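Local atomic coordinates of antifungal protein GAFP-1 (Gastrodia elata, PDB entry 1XD5), a protein that probably binds mannose, as other monocot bulb-type lectins do, and is named for an antifungal activity, here as its monomeric lectin domain. Residues Ile86-Arg89 / Ile95-Asn98; Arg38-Ser43 / Arg89-Val94; Cys52-Lys55 / Asn61-Ile64. One frame throughout, in Å; residues are numbered along the deposited sequence.

Contact 1 (Ile86-Arg89 / Ile95-Asn98); sequences ILQR and IYDN
Ile86 meets Tyr96 with a single methyl, its CG2, which approaches the edge of the ring close to the ring plane and lies 3.7 Å from Tyr96 CE2. With CG1 anti to the backbone N (chi1 -173°), the gamma methyl is the branch turned to the tyrosine; a beta-branched residue suits a strand, and its gamma methyl meets the aromatic rim. Further along, the CB of Gln88 is directed toward segment 95-98, and the extended chain carries the amide to the hydroxyl end of the same ring, again at the edge. Amide and ring are nearly coplanar, 16° apart, although the two side chains cross at about a right angle. The length of glutamine lets its flat amide lie beside the phenol end. Gln88 and Tyr96 are the first and last members of the QxDxNxVxY signature, which in relatives of this family lines a mannose pocket, so this surface contact is consistent with one of those sites. Strands 84-87 and 93-96 form a beta hairpin at the middle of a four-stranded antiparallel sheet, with strand 3-5 beyond the first and strand 102-105 beyond the second, where Tyr96 touches Ala102.

Contact 2 (Arg38-Ser43 / Arg89-Val94); sequences RAVWAS and RDRNVV. With SO4 (sulfate ion), chain F.
Sulfate O4 is gripped by both arginines of this contact: Arg38 NH2 donates to it from 2.9 Å, in a nearly straight bond (178°). Arg91 NH1 reaches the same O4 from the other segment at 2.8 Å. Each guanidinium adds a second bond with its remaining terminal nitrogen, Arg38 NH1 to sulfate O3 (2.8 Å) and Arg91 NH2 to sulfate O2 (2.8 Å), so each presents its edge to the anion, which lies near the plane of both. With the ion bound, probably from the crystallisation liquor, Arg38 NH2 and Arg91 NH1 lie 4.0 Å apart, and its charge probably offsets theirs; Asp35 also forms a salt bridge with Arg91. A bend at chi3 (69°) in Arg91 turns its head toward the sulfate.

Arg91 belongs to the loop of a beta-prism II lectin, between Asp90 and Asn92 of the family's QxDxNxVxY sequence, here spanning Gln88 to Tyr96. It has a left-handed backbone conformation, and its side chain reaches across to strand 38-42 of a different sheet.

There Val40 packs against both heads with its two methyls. Its CG2 lies over the centre of one face of the Arg91 guanidinium, 3.8 Å above the plane, while CG1 lies over the rim of a face of Arg38; a short forked side chain suits a place where two flat groups must each rest on a methyl.

The loop itself is tight: Asp90 OD1 accepts a hydrogen bond from the backbone N of Asn92 at 3.1 Å in an Asx turn, met from above the carboxylate plane (53° out of it). Asn92 turns its amide back on the chain, OD1 accepting from Thr108 N and, weakly, from Val93 N.

Contact 3 (Cys52-Lys55 / Asn61-Ile64); sequences CVLK and NLVI
Leu54 drives its CD1 methyl into the hollow between two side chains of the partner strand, touching Leu62 CG and Ile64 CG1, each at 3.8 Å. Leu54 holds CG anti to the backbone N (chi1 -179°), and from there its forked end leans across to the neighbouring strand; Leu62 has the same first torsion and crosses it obliquely. Ile64 is in turn a bump between two neighbours: with chi1 -62° its branches spread, CG1 resting on Leu54 and CG2 meeting Cys52 SG at 3.7 Å. Leucine and isoleucine suit this face because their branched ends interlock without any polar group to satisfy, and the large, polarisable sulfur of Cys52 can press against a methyl while still bonding to Cys29 in the disulfide.

The backbones set the register. Leu54 and Ile64 are an antiparallel non-hydrogen-bonded pair, and Lys55 with Val63 the next, hydrogen-bonded one. Lys55 N donates to Val63 O at 2.8 Å, and Val63 N returns a bond to Lys55 O at 3.0 Å. CA-H...O contacts continue the seam, Ile64 CA lying 3.4 Å from Val53 O. On the opposite face Val63 is a small apolar bump, whereas Lys55 sends its extended chain away to a cation-pi contact with Tyr65.

Asn61, Val63 and Tyr65 fall in another copy of QxDxNxVxY, which begins at Gln57; as in relatives, it may form a mannose site. The hairpin is the centre of a four-stranded antiparallel sheet of the beta-prism II fold, flanked by strands 8-10 and 69-73, and Ile25 of strand 21-25, from another sheet, packs on Cys52, Leu54 and Ile64.

The three contacts sample all three sheets of the prism. Contacts 1 and 2 share Arg89 and strand 93-96, with centres 12 Å apart, and a probable hydrogen bond joins them directly, Ile86 N to Val94 O at 2.8 Å. Contact 3 lies about 16 Å from the centre of either and on the far side of the chain's middle, yet its apolar face reaches both: Ile95 CD1 packs on Leu62 CB at 3.8 Å and Ser43 OG lies 3.9 Å from Ile64 CD1. Contacts 1 and 2 divide one copy of the mannose-binding signature, and contact 3 holds part of another. The sulfate is held by Arg91, within the shared copy, and by Arg38 of another sheet.

Contact 1 (Ile86-Arg89 / Ile95-Asn98)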
ATOM      1  N   ILE A  86       7.106  -0.041  -0.185  1.00 10.31           N
ATOM      2  CA  ILE A  86       7.853  -0.495   0.980  1.00 10.76           C
ATOM      3  C   ILE A  86       7.383   0.191   2.258  1.00 10.80           C
ATOM      4  O   ILE A  86       7.128   1.401   2.271  1.00 10.96           O
ATOM      5  CB  ILE A  86       9.390  -0.332   0.763  1.00 10.46           C
ATOM      6  CG1 ILE A  86      10.181  -0.966   1.918  1.00 10.70           C
ATOM      7  CG2 ILE A  86       9.767   1.144   0.538  1.00 10.36           C
ATOM      8  CD1 ILE A  86      11.647  -1.179   1.627  1.00  9.93           C
ATOM      9  N   LEU A  87       7.249  -0.602   3.317  1.00 11.27           N
ATOM     10  CA  LEU A  87       7.038  -0.076   4.656  1.00 11.14           C
ATOM     11  C   LEU A  87       8.407   0.138   5.316  1.00 11.28           C
ATOM     12  O   LEU A  87       9.108  -0.818   5.649  1.00 11.45           O
ATOM     13  CB  LEU A  87       6.151  -1.034   5.458  1.00 11.50           C
ATOM     14  CG  LEU A  87       5.822  -0.759   6.932  1.00 12.30           C
ATOM     15  CD1 LEU A  87       5.411   0.664   7.165  1.00 12.44           C
ATOM     16  CD2 LEU A  87       4.733  -1.712   7.413  1.00 11.31           C
ATOM     17  N   GLN A  88       8.789   1.401   5.475  1.00 10.95           N
ATOM     18  CA  GLN A  88      10.114   1.743   5.957  1.00 11.58           C
ATOM     19  C   GLN A  88      10.216   1.690   7.475  1.00 11.55           C
ATOM     20  O   GLN A  88       9.209   1.764   8.190  1.00 11.46           O
ATOM     21  CB  GLN A  88      10.518   3.130   5.462  1.00 11.51           C
ATOM     22  CG  GLN A  88      10.485   3.276   3.949  1.00 11.99           C
ATOM     23  CD  GLN A  88      11.043   4.601   3.490  1.00 13.03           C
ATOM     24  OE1 GLN A  88      11.066   5.590   4.248  1.00 13.76           O
ATOM     25  NE2 GLN A  88      11.500   4.632   2.260  1.00 10.18           N
ATOM     26  N   ARG A  89      11.450   1.576   7.955  1.00 11.53           N
ATOM     27  CA  ARG A  89      11.718   1.558   9.383  1.00 11.70           C
ATOM     28  C   ARG A  89      11.396   2.898  10.062  1.00 11.51           C
ATOM     29  O   ARG A  89      11.285   2.953  11.278  1.00 11.52           O
ATOM     30  CB  ARG A  89      13.171   1.156   9.634  1.00 12.28           C
ATOM     31  CG  ARG A  89      13.407  -0.352   9.502  1.00 13.43           C
ATOM     32  CD  ARG A  89      14.872  -0.729   9.481  1.00 17.91           C
ATOM     33  NE  ARG A  89      15.094  -2.168   9.361  1.00 20.48           N
ATOM     34  CZ  ARG A  89      15.132  -3.018  10.384  1.00 22.90           C
ATOM     35  NH1 ARG A  89      14.942  -2.593  11.626  1.00 23.83           N
ATOM     36  NH2 ARG A  89      15.349  -4.307  10.157  1.00 24.79           N
ATOM     37  N   ILE A  95       6.265   4.335  -2.409  1.00 10.05           N
ATOM     38  CA  ILE A  95       6.528   3.647  -3.672  1.00 10.12           C
ATOM     39  C   ILE A  95       7.779   4.262  -4.293  1.00 10.48           C
ATOM     40  O   ILE A  95       7.868   5.490  -4.436  1.00  9.57           O
ATOM     41  CB  ILE A  95       5.339   3.763  -4.663  1.00 10.28           C
ATOM     42  CG1 ILE A  95       4.051   3.221  -4.040  1.00 11.14           C
ATOM     43  CG2 ILE A  95       5.666   3.018  -5.981  1.00  9.97           C
ATOM     44  CD1 ILE A  95       2.785   3.489  -4.855  1.00 11.95           C
ATOM     45  N   TYR A  96       8.733   3.408  -4.661  1.00 11.36           N
ATOM     46  CA  TYR A  96       9.957   3.843  -5.320  1.00 12.67           C
ATOM     47  C   TYR A  96      10.047   3.303  -6.737  1.00 14.29           C
ATOM     48  O   TYR A  96       9.506   2.236  -7.049  1.00 13.71           O
ATOM     49  CB  TYR A  96      11.194   3.361  -4.545  1.00 12.33           C
ATOM     50  CG  TYR A  96      11.419   4.097  -3.249  1.00 12.45           C
ATOM     51  CD1 TYR A  96      11.996   5.368  -3.240  1.00 12.96           C
ATOM     52  CD2 TYR A  96      11.050   3.524  -2.034  1.00 11.78           C
ATOM     53  CE1 TYR A  96      12.202   6.055  -2.055  1.00 12.72           C
ATOM     54  CE2 TYR A  96      11.250   4.197  -0.835  1.00 11.58           C
ATOM     55  CZ  TYR A  96      11.824   5.463  -0.852  1.00 12.42           C
ATOM     56  OH  TYR A  96      12.000   6.146   0.315  1.00 10.97           O
ATOM     57  N   ASP A  97      10.752   4.033  -7.592  1.00 16.38           N
ATOM     58  CA  ASP A  97      11.209   3.442  -8.843  1.00 18.93           C
ATOM     59  C   ASP A  97      12.513   2.709  -8.579  1.00 20.31           C
ATOM     60  O   ASP A  97      12.849   2.437  -7.428  1.00 20.16           O
ATOM     61  CB  ASP A  97      11.346   4.494  -9.942  1.00 19.28           C
ATOM     62  CG  ASP A  97      12.364   5.561  -9.624  1.00 20.31           C
ATOM     63  OD1 ASP A  97      13.204   5.393  -8.707  1.00 20.73           O
ATOM     64  OD2 ASP A  97      12.383   6.626 -10.261  1.00 22.77           O
ATOM     65  N   ASN A  98      13.255   2.398  -9.638  1.00 22.67           N
ATOM     66  CA  ASN A  98      14.507   1.654  -9.498  1.00 24.18           C
ATOM     67  C   ASN A  98      15.729   2.519  -9.167  1.00 24.55           C
ATOM     68  O   ASN A  98      16.854   2.009  -9.117  1.00 24.96           O
ATOM     69  CB  ASN A  98      14.767   0.792 -10.751  1.00 25.32           C
ATOM     70  CG  ASN A  98      14.798   1.606 -12.054  1.00 28.15           C
ATOM     71  OD1 ASN A  98      15.022   1.047 -13.129  1.00 33.05           O
ATOM     72  ND2 ASN A  98      14.568   2.921 -11.964  1.00 30.95           N
TER

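Contact 2 (Arg38-Ser43 / Arg89-Val94)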
ATOM      1  N   ARG A  38      -2.381   0.662  16.667  1.00 11.89           N
ATOM      2  CA  ARG A  38      -3.134   1.916  16.590  1.00 11.46           C
ATOM      3  C   ARG A  38      -3.138   2.408  15.145  1.00 11.29           C
ATOM      4  O   ARG A  38      -2.069   2.574  14.542  1.00 10.92           O
ATOM      5  CB  ARG A  38      -2.510   2.944  17.535  1.00 11.28           C
ATOM      6  CG  ARG A  38      -3.189   4.310  17.618  1.00 10.57           C
ATOM      7  CD  ARG A  38      -2.493   5.243  18.625  1.00 10.34           C
ATOM      8  NE  ARG A  38      -1.090   5.404  18.260  1.00 10.60           N
ATOM      9  CZ  ARG A  38      -0.618   6.373  17.491  1.00 10.43           C
ATOM     10  NH1 ARG A  38      -1.426   7.325  17.013  1.00  8.28           N
ATOM     11  NH2 ARG A  38       0.671   6.393  17.194  1.00 10.94           N
ATOM     12  N   ALA A  39      -4.331   2.629  14.589  1.00 10.56           N
ATOM     13  CA  ALA A  39      -4.465   3.112  13.203  1.00 11.13           C
ATOM     14  C   ALA A  39      -3.942   4.540  13.065  1.00 10.95           C
ATOM     15  O   ALA A  39      -4.417   5.443  13.761  1.00 11.25           O
ATOM     16  CB  ALA A  39      -5.937   3.046  12.747  1.00 10.99           C
ATOM     17  N   VAL A  40      -2.970   4.750  12.178  1.00 10.60           N
ATOM     18  CA  VAL A  40      -2.412   6.089  11.983  1.00 10.45           C
ATOM     19  C   VAL A  40      -2.647   6.670  10.582  1.00 10.48           C
ATOM     20  O   VAL A  40      -2.393   7.862  10.339  1.00  9.92           O
ATOM     21  CB  VAL A  40      -0.896   6.180  12.378  1.00 10.61           C
ATOM     22  CG1 VAL A  40      -0.708   5.796  13.850  1.00 10.53           C
ATOM     23  CG2 VAL A  40      -0.004   5.337  11.467  1.00 10.93           C
ATOM     24  N   TRP A  41      -3.134   5.822   9.678  1.00  9.81           N
ATOM     25  CA  TRP A  41      -3.377   6.195   8.289  1.00 10.15           C
ATOM     26  C   TRP A  41      -4.327   5.174   7.707  1.00  9.85           C
ATOM     27  O   TRP A  41      -4.201   3.983   7.976  1.00  9.66           O
ATOM     28  CB  TRP A  41      -2.064   6.218   7.480  1.00  9.67           C
ATOM     29  CG  TRP A  41      -2.221   6.726   6.052  1.00 11.44           C
ATOM     30  CD1 TRP A  41      -1.963   7.997   5.584  1.00 12.33           C
ATOM     31  CD2 TRP A  41      -2.663   5.969   4.913  1.00 11.73           C
ATOM     32  NE1 TRP A  41      -2.229   8.069   4.235  1.00 12.71           N
ATOM     33  CE2 TRP A  41      -2.661   6.841   3.798  1.00 12.94           C
ATOM     34  CE3 TRP A  41      -3.070   4.639   4.722  1.00 11.74           C
ATOM     35  CZ2 TRP A  41      -3.050   6.421   2.507  1.00 13.09           C
ATOM     36  CZ3 TRP A  41      -3.466   4.228   3.442  1.00 11.22           C
ATOM     37  CH2 TRP A  41      -3.439   5.113   2.355  1.00 10.99           C
ATOM     38  N   ALA A  42      -5.282   5.640   6.907  1.00 10.36           N
ATOM     39  CA  ALA A  42      -6.190   4.741   6.211  1.00 10.45           C
ATOM     40  C   ALA A  42      -6.673   5.345   4.912  1.00 10.97           C
ATOM     41  O   ALA A  42      -6.758   6.574   4.779  1.00 11.02           O
ATOM     42  CB  ALA A  42      -7.373   4.363   7.100  1.00 10.74           C
ATOM     43  N   SER A  43      -6.984   4.478   3.948  1.00 10.34           N
ATOM     44  CA  SER A  43      -7.555   4.923   2.685  1.00 10.68           C
ATOM     45  C   SER A  43      -8.994   5.418   2.888  1.00 10.76           C
ATOM     46  O   SER A  43      -9.510   6.188   2.075  1.00 10.88           O
ATOM     47  CB  SER A  43      -7.541   3.783   1.677  1.00 10.18           C
ATOM     48  OG  SER A  43      -8.181   2.643   2.225  1.00 10.21           O
ATOM     49  N   ARG A  89      11.450   1.576   7.955  1.00 11.53           N
ATOM     50  CA  ARG A  89      11.718   1.558   9.383  1.00 11.70           C
ATOM     51  C   ARG A  89      11.396   2.898  10.062  1.00 11.51           C
ATOM     52  O   ARG A  89      11.285   2.953  11.278  1.00 11.52           O
ATOM     53  CB  ARG A  89      13.171   1.156   9.634  1.00 12.28           C
ATOM     54  CG  ARG A  89      13.407  -0.352   9.502  1.00 13.43           C
ATOM     55  CD  ARG A  89      14.872  -0.729   9.481  1.00 17.91           C
ATOM     56  NE  ARG A  89      15.094  -2.168   9.361  1.00 20.48           N
ATOM     57  CZ  ARG A  89      15.132  -3.018  10.384  1.00 22.90           C
ATOM     58  NH1 ARG A  89      14.942  -2.593  11.626  1.00 23.83           N
ATOM     59  NH2 ARG A  89      15.349  -4.307  10.157  1.00 24.79           N
ATOM     60  N   ASP A  90      11.255   3.971   9.282  1.00 11.16           N
ATOM     61  CA  ASP A  90      10.817   5.261   9.833  1.00 10.90           C
ATOM     62  C   ASP A  90       9.289   5.419   9.772  1.00 10.44           C
ATOM     63  O   ASP A  90       8.763   6.519   9.989  1.00 10.48           O
ATOM     64  CB  ASP A  90      11.520   6.429   9.133  1.00 10.89           C
ATOM     65  CG  ASP A  90      11.024   6.647   7.702  1.00 11.61           C
ATOM     66  OD1 ASP A  90      10.346   5.756   7.151  1.00 11.34           O
ATOM     67  OD2 ASP A  90      11.276   7.682   7.049  1.00 11.63           O
ATOM     68  N   ARG A  91       8.595   4.315   9.471  1.00  9.94           N
ATOM     69  CA  ARG A  91       7.124   4.254   9.431  1.00  9.72           C
ATOM     70  C   ARG A  91       6.476   4.884   8.191  1.00  9.65           C
ATOM     71  O   ARG A  91       5.245   4.903   8.079  1.00  9.74           O
ATOM     72  CB  ARG A  91       6.501   4.838  10.712  1.00  9.24           C
ATOM     73  CG  ARG A  91       5.138   4.244  11.053  1.00 10.13           C
ATOM     74  CD  ARG A  91       4.446   4.914  12.225  1.00  9.11           C
ATOM     75  NE  ARG A  91       4.011   6.272  11.900  1.00  8.87           N
ATOM     76  CZ  ARG A  91       3.253   7.027  12.694  1.00  9.20           C
ATOM     77  NH1 ARG A  91       2.820   6.559  13.862  1.00  9.09           N
ATOM     78  NH2 ARG A  91       2.927   8.253  12.317  1.00  9.83           N
ATOM     79  N   ASN A  92       7.287   5.415   7.273  1.00  9.37           N
ATOM     80  CA  ASN A  92       6.756   5.921   6.007  1.00  9.28           C
ATOM     81  C   ASN A  92       6.457   4.727   5.118  1.00  8.86           C
ATOM     82  O   ASN A  92       7.150   3.714   5.186  1.00  9.15           O
ATOM     83  CB  ASN A  92       7.729   6.896   5.306  1.00  9.04           C
ATOM     84  CG  ASN A  92       7.002   7.996   4.506  1.00  9.91           C
ATOM     85  OD1 ASN A  92       5.777   8.014   4.439  1.00  9.32           O
ATOM     86  ND2 ASN A  92       7.765   8.920   3.912  1.00  8.69           N
ATOM     87  N   VAL A  93       5.401   4.827   4.319  1.00  8.24           N
ATOM     88  CA  VAL A  93       5.089   3.802   3.332  1.00  8.71           C
ATOM     89  C   VAL A  93       5.265   4.511   2.008  1.00  8.66           C
ATOM     90  O   VAL A  93       4.643   5.541   1.777  1.00  8.46           O
ATOM     91  CB  VAL A  93       3.649   3.267   3.466  1.00  8.82           C
ATOM     92  CG1 VAL A  93       3.369   2.169   2.425  1.00  9.64           C
ATOM     93  CG2 VAL A  93       3.413   2.712   4.863  1.00  9.70           C
ATOM     94  N   VAL A  94       6.146   3.987   1.166  1.00  8.95           N
ATOM     95  CA  VAL A  94       6.598   4.714  -0.022  1.00  9.30           C
ATOM     96  C   VAL A  94       6.619   3.796  -1.243  1.00  9.79           C
ATOM     97  O   VAL A  94       6.946   2.626  -1.131  1.00  9.94           O
ATOM     98  CB  VAL A  94       8.012   5.311   0.195  1.00  9.31           C
ATOM     99  CG1 VAL A  94       8.426   6.255  -0.956  1.00  9.33           C
ATOM    100  CG2 VAL A  94       8.111   6.036   1.553  1.00  9.28           C
TER
HETATM  101  S   SO4 F1002       0.974   9.678  15.110  1.00 16.79           S
HETATM  102  O1  SO4 F1002       1.571  10.895  15.618  1.00 18.08           O
HETATM  103  O2  SO4 F1002       0.920   9.749  13.655  1.00 16.80           O
HETATM  104  O3  SO4 F1002      -0.388   9.550  15.611  1.00 18.63           O
HETATM  105  O4  SO4 F1002       1.777   8.539  15.548  1.00 16.68           O

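Contact 3 (Cys52-Lys55 / Asn61-Ile64)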
ATOM      1  N   CYS A  52     -11.160  -7.413  -0.596  1.00 14.56           N
ATOM      2  CA  CYS A  52     -10.283  -6.588  -1.420  1.00 14.39           C
ATOM      3  C   CYS A  52      -8.863  -7.094  -1.484  1.00 13.48           C
ATOM      4  O   CYS A  52      -8.391  -7.777  -0.585  1.00 12.94           O
ATOM      5  CB  CYS A  52     -10.264  -5.141  -0.939  1.00 14.36           C
ATOM      6  SG  CYS A  52     -11.713  -4.252  -1.516  1.00 16.32           S
ATOM      7  N   VAL A  53      -8.187  -6.724  -2.562  1.00 13.18           N
ATOM      8  CA  VAL A  53      -6.771  -7.011  -2.737  1.00 12.38           C
ATOM      9  C   VAL A  53      -6.056  -5.698  -3.053  1.00 12.14           C
ATOM     10  O   VAL A  53      -6.692  -4.719  -3.455  1.00 11.78           O
ATOM     11  CB  VAL A  53      -6.549  -8.089  -3.832  1.00 12.61           C
ATOM     12  CG1 VAL A  53      -7.317  -9.366  -3.480  1.00 13.12           C
ATOM     13  CG2 VAL A  53      -6.978  -7.582  -5.203  1.00 12.36           C
ATOM     14  N   LEU A  54      -4.747  -5.669  -2.844  1.00 11.24           N
ATOM     15  CA  LEU A  54      -3.971  -4.476  -3.078  1.00 11.11           C
ATOM     16  C   LEU A  54      -2.952  -4.802  -4.163  1.00 11.42           C
ATOM     17  O   LEU A  54      -2.139  -5.705  -3.990  1.00 10.19           O
ATOM     18  CB  LEU A  54      -3.263  -4.024  -1.791  1.00 10.83           C
ATOM     19  CG  LEU A  54      -2.418  -2.745  -1.902  1.00 11.41           C
ATOM     20  CD1 LEU A  54      -3.299  -1.537  -2.195  1.00  8.35           C
ATOM     21  CD2 LEU A  54      -1.568  -2.504  -0.639  1.00  9.00           C
ATOM     22  N   LYS A  55      -3.021  -4.081  -5.276  1.00 11.24           N
ATOM     23  CA  LYS A  55      -2.157  -4.358  -6.419  1.00 12.40           C
ATOM     24  C   LYS A  55      -1.162  -3.228  -6.626  1.00 11.69           C
ATOM     25  O   LYS A  55      -1.558  -2.088  -6.818  1.00 11.00           O
ATOM     26  CB  LYS A  55      -2.995  -4.535  -7.695  1.00 13.07           C
ATOM     27  CG  LYS A  55      -3.925  -5.743  -7.689  1.00 16.86           C
ATOM     28  CD  LYS A  55      -4.391  -6.085  -9.114  1.00 21.88           C
ATOM     29  CE  LYS A  55      -5.415  -7.221  -9.115  1.00 25.01           C
ATOM     30  NZ  LYS A  55      -6.142  -7.336 -10.419  1.00 28.23           N
ATOM     31  N   ASN A  61       0.939   2.726 -10.364  1.00 10.95           N
ATOM     32  CA  ASN A  61      -0.295   2.964  -9.616  1.00 11.00           C
ATOM     33  C   ASN A  61      -0.499   1.899  -8.546  1.00 10.81           C
ATOM     34  O   ASN A  61      -0.260   0.715  -8.789  1.00 11.14           O
ATOM     35  CB  ASN A  61      -1.491   2.963 -10.559  1.00 10.88           C
ATOM     36  CG  ASN A  61      -2.588   3.942 -10.139  1.00 11.19           C
ATOM     37  OD1 ASN A  61      -2.473   4.644  -9.130  1.00 10.42           O
ATOM     38  ND2 ASN A  61      -3.665   3.989 -10.927  1.00  9.64           N
ATOM     39  N   LEU A  62      -0.955   2.320  -7.372  1.00 10.36           N
ATOM     40  CA  LEU A  62      -1.296   1.382  -6.304  1.00 10.08           C
ATOM     41  C   LEU A  62      -2.801   1.373  -6.191  1.00  9.87           C
ATOM     42  O   LEU A  62      -3.415   2.416  -5.960  1.00 10.08           O
ATOM     43  CB  LEU A  62      -0.683   1.830  -4.970  1.00  9.67           C
ATOM     44  CG  LEU A  62      -0.914   0.924  -3.754  1.00  9.65           C
ATOM     45  CD1 LEU A  62      -0.071  -0.342  -3.881  1.00  8.28           C
ATOM     46  CD2 LEU A  62      -0.566   1.667  -2.450  1.00  9.24           C
ATOM     47  N   VAL A  63      -3.402   0.204  -6.344  1.00  9.99           N
ATOM     48  CA  VAL A  63      -4.842   0.151  -6.515  1.00 10.20           C
ATOM     49  C   VAL A  63      -5.463  -0.919  -5.654  1.00 10.25           C
ATOM     50  O   VAL A  63      -4.968  -2.044  -5.591  1.00 10.38           O
ATOM     51  CB  VAL A  63      -5.237  -0.114  -7.998  1.00 10.15           C
ATOM     52  CG1 VAL A  63      -6.737   0.036  -8.180  1.00 11.74           C
ATOM     53  CG2 VAL A  63      -4.509   0.844  -8.942  1.00 10.44           C
ATOM     54  N   ILE A  64      -6.569  -0.563  -5.005  1.00 10.32           N
ATOM     55  CA  ILE A  64      -7.368  -1.537  -4.285  1.00 10.38           C
ATOM     56  C   ILE A  64      -8.445  -2.048  -5.234  1.00 11.12           C
ATOM     57  O   ILE A  64      -9.180  -1.252  -5.824  1.00 10.30           O
ATOM     58  CB  ILE A  64      -8.017  -0.897  -3.031  1.00  9.72           C
ATOM     59  CG1 ILE A  64      -6.946  -0.394  -2.055  1.00  9.09           C
ATOM     60  CG2 ILE A  64      -8.982  -1.891  -2.355  1.00 10.43           C
ATOM     61  CD1 ILE A  64      -7.526   0.338  -0.840  1.00  7.73           C
TER